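Local coordinates for similarities with probable monooxygenase (Photorhabdus luminescens, PDB 4HB9), which binds flavin-adenine dinucleotide and is probably a monooxygenase of the aromatic ring hydroxylase-like flavoproteins, at residues P217-V229 / E239-A251. Sequence-based numbering, arbitrary orientation.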
loop_
_atom_site.group_PDB
_atom_site.type_symbol
_atom_site.label_atom_id
_atom_site.label_comp_id
_atom_site.label_asym_id
_atom_site.label_seq_id
_atom_site.Cartn_x
_atom_site.Cartn_y
_atom_site.Cartn_z
ATOM N N PRO A 217 -23.928 13.243 1.063
ATOM C CA PRO A 217 -23.193 12.468 0.072
ATOM C C PRO A 217 -21.744 12.189 0.510
ATOM O O PRO A 217 -20.792 12.611 -0.133
ATOM C CB PRO A 217 -23.238 13.367 -1.155
ATOM C CG PRO A 217 -23.267 14.758 -0.604
ATOM C CD PRO A 217 -24.115 14.645 0.639
ATOM N N ASP A 218 -21.600 11.487 1.609
ATOM C CA ASP A 218 -20.280 11.207 2.164
ATOM C C ASP A 218 -20.365 9.973 3.022
ATOM O O ASP A 218 -21.412 9.306 3.067
ATOM C CB ASP A 218 -19.720 12.458 2.890
ATOM C CG ASP A 218 -20.699 13.076 3.897
ATOM O OD1 ASP A 218 -21.698 12.467 4.288
ATOM O OD2 ASP A 218 -20.419 14.213 4.312
ATOM N N TRP A 219 -19.265 9.594 3.660
ATOM C CA TRP A 219 -19.188 8.272 4.258
ATOM C C TRP A 219 -18.148 8.277 5.362
ATOM O O TRP A 219 -17.177 9.012 5.257
ATOM C CB TRP A 219 -18.747 7.302 3.164
ATOM C CG TRP A 219 -18.891 5.852 3.434
ATOM C CD1 TRP A 219 -18.052 5.057 4.155
ATOM C CD2 TRP A 219 -19.897 4.999 2.904
ATOM N NE1 TRP A 219 -18.498 3.760 4.137
ATOM C CE2 TRP A 219 -19.628 3.699 3.361
ATOM C CE3 TRP A 219 -21.005 5.210 2.081
ATOM C CZ2 TRP A 219 -20.425 2.612 3.021
ATOM C CZ3 TRP A 219 -21.783 4.131 1.735
ATOM C CH2 TRP A 219 -21.500 2.855 2.198
ATOM N N LEU A 220 -18.309 7.418 6.357
ATOM C CA LEU A 220 -17.259 7.218 7.389
ATOM C C LEU A 220 -17.010 5.738 7.585
ATOM O O LEU A 220 -17.937 4.956 7.904
ATOM C CB LEU A 220 -17.607 7.863 8.716
ATOM C CG LEU A 220 -16.480 7.881 9.760
ATOM C CD1 LEU A 220 -15.411 8.937 9.443
ATOM C CD2 LEU A 220 -17.057 8.197 11.126
ATOM N N PHE A 221 -15.763 5.340 7.333
ATOM C CA PHE A 221 -15.345 3.955 7.452
ATOM C C PHE A 221 -14.527 3.848 8.740
ATOM O O PHE A 221 -13.702 4.719 9.008
ATOM C CB PHE A 221 -14.550 3.513 6.214
ATOM C CG PHE A 221 -14.038 2.114 6.314
ATOM C CD1 PHE A 221 -14.924 1.042 6.319
ATOM C CD2 PHE A 221 -12.682 1.854 6.476
ATOM C CE1 PHE A 221 -14.466 -0.257 6.463
ATOM C CE2 PHE A 221 -12.212 0.553 6.613
ATOM C CZ PHE A 221 -13.108 -0.504 6.589
ATOM N N ILE A 222 -14.773 2.816 9.542
ATOM C CA ILE A 222 -14.047 2.617 10.802
ATOM C C ILE A 222 -13.441 1.217 10.857
ATOM O O ILE A 222 -14.141 0.227 10.656
ATOM C CB ILE A 222 -14.980 2.797 12.011
ATOM C CG1 ILE A 222 -15.573 4.210 12.003
ATOM C CG2 ILE A 222 -14.245 2.534 13.325
ATOM C CD1 ILE A 222 -16.674 4.439 13.011
ATOM N N SER A 223 -12.157 1.118 11.178
ATOM C CA SER A 223 -11.529 -0.193 11.317
ATOM C C SER A 223 -10.415 -0.110 12.317
ATOM O O SER A 223 -10.433 0.793 13.170
ATOM C CB SER A 223 -11.045 -0.695 9.952
ATOM O OG SER A 223 -10.622 -2.055 10.032
HETATM N N MSE A 224 -9.441 -1.025 12.232
HETATM C CA MSE A 224 -8.342 -1.039 13.189
HETATM C C MSE A 224 -7.017 -1.274 12.537
HETATM O O MSE A 224 -6.928 -1.990 11.533
HETATM C CB MSE A 224 -8.612 -2.144 14.216
HETATM C CG MSE A 224 -9.511 -1.579 15.322
HETATM SE SE MSE A 224 -9.777 -2.870 16.784
HETATM C CE MSE A 224 -7.910 -3.013 17.347
ATOM N N TRP A 225 -5.988 -0.647 13.087
ATOM C CA TRP A 225 -4.613 -0.879 12.685
ATOM C C TRP A 225 -3.777 -1.298 13.893
ATOM O O TRP A 225 -4.003 -0.852 15.011
ATOM C CB TRP A 225 -3.974 0.394 12.187
ATOM C CG TRP A 225 -4.323 0.858 10.806
ATOM C CD1 TRP A 225 -4.761 0.119 9.756
ATOM C CD2 TRP A 225 -4.197 2.209 10.329
ATOM N NE1 TRP A 225 -4.948 0.943 8.652
ATOM C CE2 TRP A 225 -4.609 2.224 8.989
ATOM C CE3 TRP A 225 -3.802 3.407 10.922
ATOM C CZ2 TRP A 225 -4.626 3.397 8.234
ATOM C CZ3 TRP A 225 -3.792 4.562 10.156
ATOM C CH2 TRP A 225 -4.197 4.544 8.841
ATOM N N ARG A 226 -2.749 -2.080 13.623
ATOM C CA ARG A 226 -1.615 -2.170 14.513
ATOM C C ARG A 226 -0.577 -1.167 14.023
ATOM O O ARG A 226 -0.283 -1.103 12.837
ATOM C CB ARG A 226 -1.131 -3.611 14.572
ATOM C CG ARG A 226 -2.108 -4.380 15.459
ATOM C CD ARG A 226 -1.697 -5.760 15.745
ATOM N NE ARG A 226 -0.465 -5.874 16.517
ATOM C CZ ARG A 226 -0.391 -5.894 17.845
ATOM N NH1 ARG A 226 -1.480 -5.701 18.589
ATOM N NH2 ARG A 226 0.789 -6.082 18.429
ATOM N N ALA A 227 -0.091 -0.324 14.915
ATOM C CA ALA A 227 0.776 0.776 14.522
ATOM C C ALA A 227 1.622 1.257 15.690
ATOM O O ALA A 227 1.280 1.022 16.830
ATOM C CB ALA A 227 -0.067 1.917 13.974
ATOM N N PRO A 228 2.716 1.950 15.409
ATOM C CA PRO A 228 3.551 2.444 16.483
ATOM C C PRO A 228 2.945 3.642 17.251
ATOM O O PRO A 228 2.362 4.544 16.667
ATOM C CB PRO A 228 4.853 2.812 15.787
ATOM C CG PRO A 228 4.536 2.945 14.343
ATOM C CD PRO A 228 3.247 2.256 14.069
ATOM N N VAL A 229 3.097 3.615 18.566
ATOM C CA VAL A 229 2.634 4.689 19.441
ATOM C C VAL A 229 3.408 5.960 19.106
ATOM O O VAL A 229 2.820 7.006 18.918
ATOM C CB VAL A 229 2.831 4.329 20.925
ATOM C CG1 VAL A 229 2.542 5.524 21.842
ATOM C CG2 VAL A 229 1.955 3.158 21.287
ATOM N N GLU A 239 6.946 0.787 19.621
ATOM C CA GLU A 239 5.964 0.247 20.544
ATOM C C GLU A 239 4.622 0.086 19.819
ATOM O O GLU A 239 3.950 1.067 19.501
ATOM C CB GLU A 239 5.807 1.189 21.753
ATOM C CG GLU A 239 4.782 0.733 22.766
ATOM C CD GLU A 239 4.549 1.762 23.868
ATOM O OE1 GLU A 239 5.256 2.800 23.910
ATOM O OE2 GLU A 239 3.651 1.516 24.698
ATOM N N ILE A 240 4.221 -1.152 19.571
ATOM C CA ILE A 240 3.050 -1.395 18.722
ATOM C C ILE A 240 1.789 -1.511 19.577
ATOM O O ILE A 240 1.781 -2.225 20.583
ATOM C CB ILE A 240 3.228 -2.657 17.877
ATOM C CG1 ILE A 240 4.543 -2.581 17.092
ATOM C CG2 ILE A 240 2.018 -2.857 16.963
ATOM C CD1 ILE A 240 4.649 -1.429 16.108
ATOM N N ASP A 241 0.742 -0.791 19.186
ATOM C CA ASP A 241 -0.545 -0.886 19.875
ATOM C C ASP A 241 -1.666 -0.898 18.847
ATOM O O ASP A 241 -1.430 -0.702 17.633
ATOM C CB ASP A 241 -0.703 0.285 20.848
ATOM C CG ASP A 241 -1.664 -0.009 22.028
ATOM O OD1 ASP A 241 -2.290 -1.096 22.115
ATOM O OD2 ASP A 241 -1.817 0.911 22.853
ATOM N N ASN A 242 -2.866 -1.156 19.345
ATOM C CA ASN A 242 -4.089 -1.097 18.572
ATOM C C ASN A 242 -4.578 0.340 18.440
ATOM O O ASN A 242 -4.605 1.102 19.430
ATOM C CB ASN A 242 -5.187 -1.945 19.246
ATOM C CG ASN A 242 -4.767 -3.386 19.473
ATOM O OD1 ASN A 242 -4.674 -3.850 20.616
ATOM N ND2 ASN A 242 -4.524 -4.101 18.404
ATOM N N PHE A 243 -4.950 0.699 17.209
ATOM C CA PHE A 243 -5.507 1.995 16.901
ATOM C C PHE A 243 -6.821 1.784 16.177
ATOM O O PHE A 243 -6.904 0.912 15.292
ATOM C CB PHE A 243 -4.564 2.791 15.984
ATOM C CG PHE A 243 -3.398 3.395 16.704
ATOM C CD1 PHE A 243 -3.405 4.731 17.073
ATOM C CD2 PHE A 243 -2.290 2.623 17.017
ATOM C CE1 PHE A 243 -2.347 5.291 17.758
ATOM C CE2 PHE A 243 -1.238 3.170 17.743
ATOM C CZ PHE A 243 -1.259 4.514 18.082
ATOM N N ILE A 244 -7.827 2.593 16.518
ATOM C CA ILE A 244 -8.991 2.711 15.651
ATOM C C ILE A 244 -8.574 3.628 14.508
ATOM O O ILE A 244 -7.926 4.661 14.717
ATOM C CB ILE A 244 -10.241 3.247 16.389
ATOM C CG1 ILE A 244 -10.626 2.270 17.490
ATOM C CG2 ILE A 244 -11.397 3.454 15.415
ATOM C CD1 ILE A 244 -11.881 2.626 18.262
ATOM N N VAL A 245 -8.899 3.225 13.296
ATOM C CA VAL A 245 -8.670 4.066 12.159
ATOM C C VAL A 245 -10.023 4.492 11.652
ATOM O O VAL A 245 -10.938 3.671 11.540
ATOM C CB VAL A 245 -7.796 3.408 11.052
ATOM C CG1 VAL A 245 -8.218 1.989 10.691
ATOM C CG2 VAL A 245 -7.776 4.282 9.797
ATOM N N TRP A 246 -10.153 5.773 11.348
ATOM C CA TRP A 246 -11.364 6.281 10.674
ATOM C C TRP A 246 -11.011 6.960 9.362
ATOM O O TRP A 246 -9.935 7.580 9.212
ATOM C CB TRP A 246 -12.167 7.204 11.577
ATOM C CG TRP A 246 -11.421 8.372 12.136
ATOM C CD1 TRP A 246 -10.780 8.427 13.338
ATOM C CD2 TRP A 246 -11.197 9.644 11.509
ATOM N NE1 TRP A 246 -10.189 9.644 13.509
ATOM C CE2 TRP A 246 -10.423 10.419 12.408
ATOM C CE3 TRP A 246 -11.575 10.204 10.292
ATOM C CZ2 TRP A 246 -10.046 11.715 12.134
ATOM C CZ3 TRP A 246 -11.175 11.487 10.006
ATOM C CH2 TRP A 246 -10.413 12.234 10.920
ATOM N N VAL A 247 -11.921 6.839 8.401
ATOM C CA VAL A 247 -11.704 7.432 7.085
ATOM C C VAL A 247 -12.954 8.174 6.668
ATOM O O VAL A 247 -14.002 7.562 6.509
ATOM C CB VAL A 247 -11.359 6.379 6.021
ATOM C CG1 VAL A 247 -11.006 7.076 4.730
ATOM C CG2 VAL A 247 -10.202 5.492 6.477
ATOM N N TYR A 248 -12.860 9.491 6.575
ATOM C CA TYR A 248 -13.994 10.296 6.125
ATOM C C TYR A 248 -13.837 10.467 4.640
ATOM O O TYR A 248 -12.775 10.882 4.184
ATOM C CB TYR A 248 -14.055 11.670 6.813
ATOM C CG TYR A 248 -15.109 12.585 6.225
ATOM C CD1 TYR A 248 -16.472 12.393 6.479
ATOM C CD2 TYR A 248 -14.755 13.594 5.381
ATOM C CE1 TYR A 248 -17.429 13.205 5.898
ATOM C CE2 TYR A 248 -15.693 14.429 4.809
ATOM C CZ TYR A 248 -17.022 14.237 5.055
ATOM O OH TYR A 248 -17.927 15.088 4.453
ATOM N N VAL A 249 -14.898 10.136 3.904
ATOM C CA VAL A 249 -14.878 10.134 2.420
ATOM C C VAL A 249 -15.972 11.048 1.886
ATOM O O VAL A 249 -17.106 10.959 2.326
ATOM C CB VAL A 249 -15.058 8.710 1.868
ATOM C CG1 VAL A 249 -14.865 8.668 0.370
ATOM C CG2 VAL A 249 -14.090 7.755 2.525
ATOM N N ALA A 250 -15.610 11.944 0.975
ATOM C CA ALA A 250 -16.555 12.902 0.410
ATOM C C ALA A 250 -16.117 13.344 -0.957
ATOM O O ALA A 250 -15.041 13.007 -1.395
ATOM C CB ALA A 250 -16.666 14.129 1.312
ATOM N N ALA A 251 -16.952 14.129 -1.626
ATOM C CA ALA A 251 -16.581 14.662 -2.947
ATOM C C ALA A 251 -15.487 15.690 -2.755
ATOM O O ALA A 251 -15.524 16.486 -1.796
ATOM C CB ALA A 251 -17.791 15.281 -3.637
HETATM O O HOH W 1 -19.650 14.921 -0.725
HETATM O O HOH W 2 -4.632 -6.702 17.748
#
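Val245 packs against the indole of Trp225 at the tight centre of this antiparallel strand pair. Its CG2 lies 3.7 Å from the centroid of the six-membered ring of Trp225, only 14° off the ring normal, a CH-pi contact over the face. CG1 of Val245 sits between its backbone N and carbonyl carbon (chi1 47°), against the backbone of Ser223, which puts CG2 over the ring. On the same side of the sheet, Ala227 O lies near the plane of the Phe243 ring at its edge, 3.4 Å from CE2, while Ala227 CB packs against CD2 at 3.8 Å. Arg189 makes a cation-pi contact with that ring.

Strands 218-228 and 240-251 form a beta hairpin in the large mixed sheet. In related flavoprotein hydroxylases this sheet belongs to the substrate-binding domain, separate from the Rossmann-type sheet that holds the FAD. Paired backbone hydrogen bonds run from Trp219-Val249 to Ala227-Asp241. Trp225 also touches the FAD, and Met224 O accepts a hydrogen bond from the FAD-binding His46.

The sheet face carrying Leu220, Ile222, Ile244 and Tyr248 is buried. Ile222 CG2 meets Ile244 CG2 at 3.7 Å, and helix 280-287 packs on both. Tyr248 OH donates to Asp218 OD2 at 2.6 Å, reaching its anti side 24° out of the carboxylate plane. Ser216 binds Asp218 OD1.

Met224, Arg226 and Asn242 form the solvent side of that face. The selenomethionine Met224 bends near its end, bringing CE to 3.5 Å from Asn242 CB. Ile240 CG2 lies over one face of the Arg226 guanidinium, 3.7 Å from NH2. Arg226 NH1 and Asn242 ND2, both donors, sit 3.4 Å apart unbonded; one water accepts from ND2 and weakly from NH1.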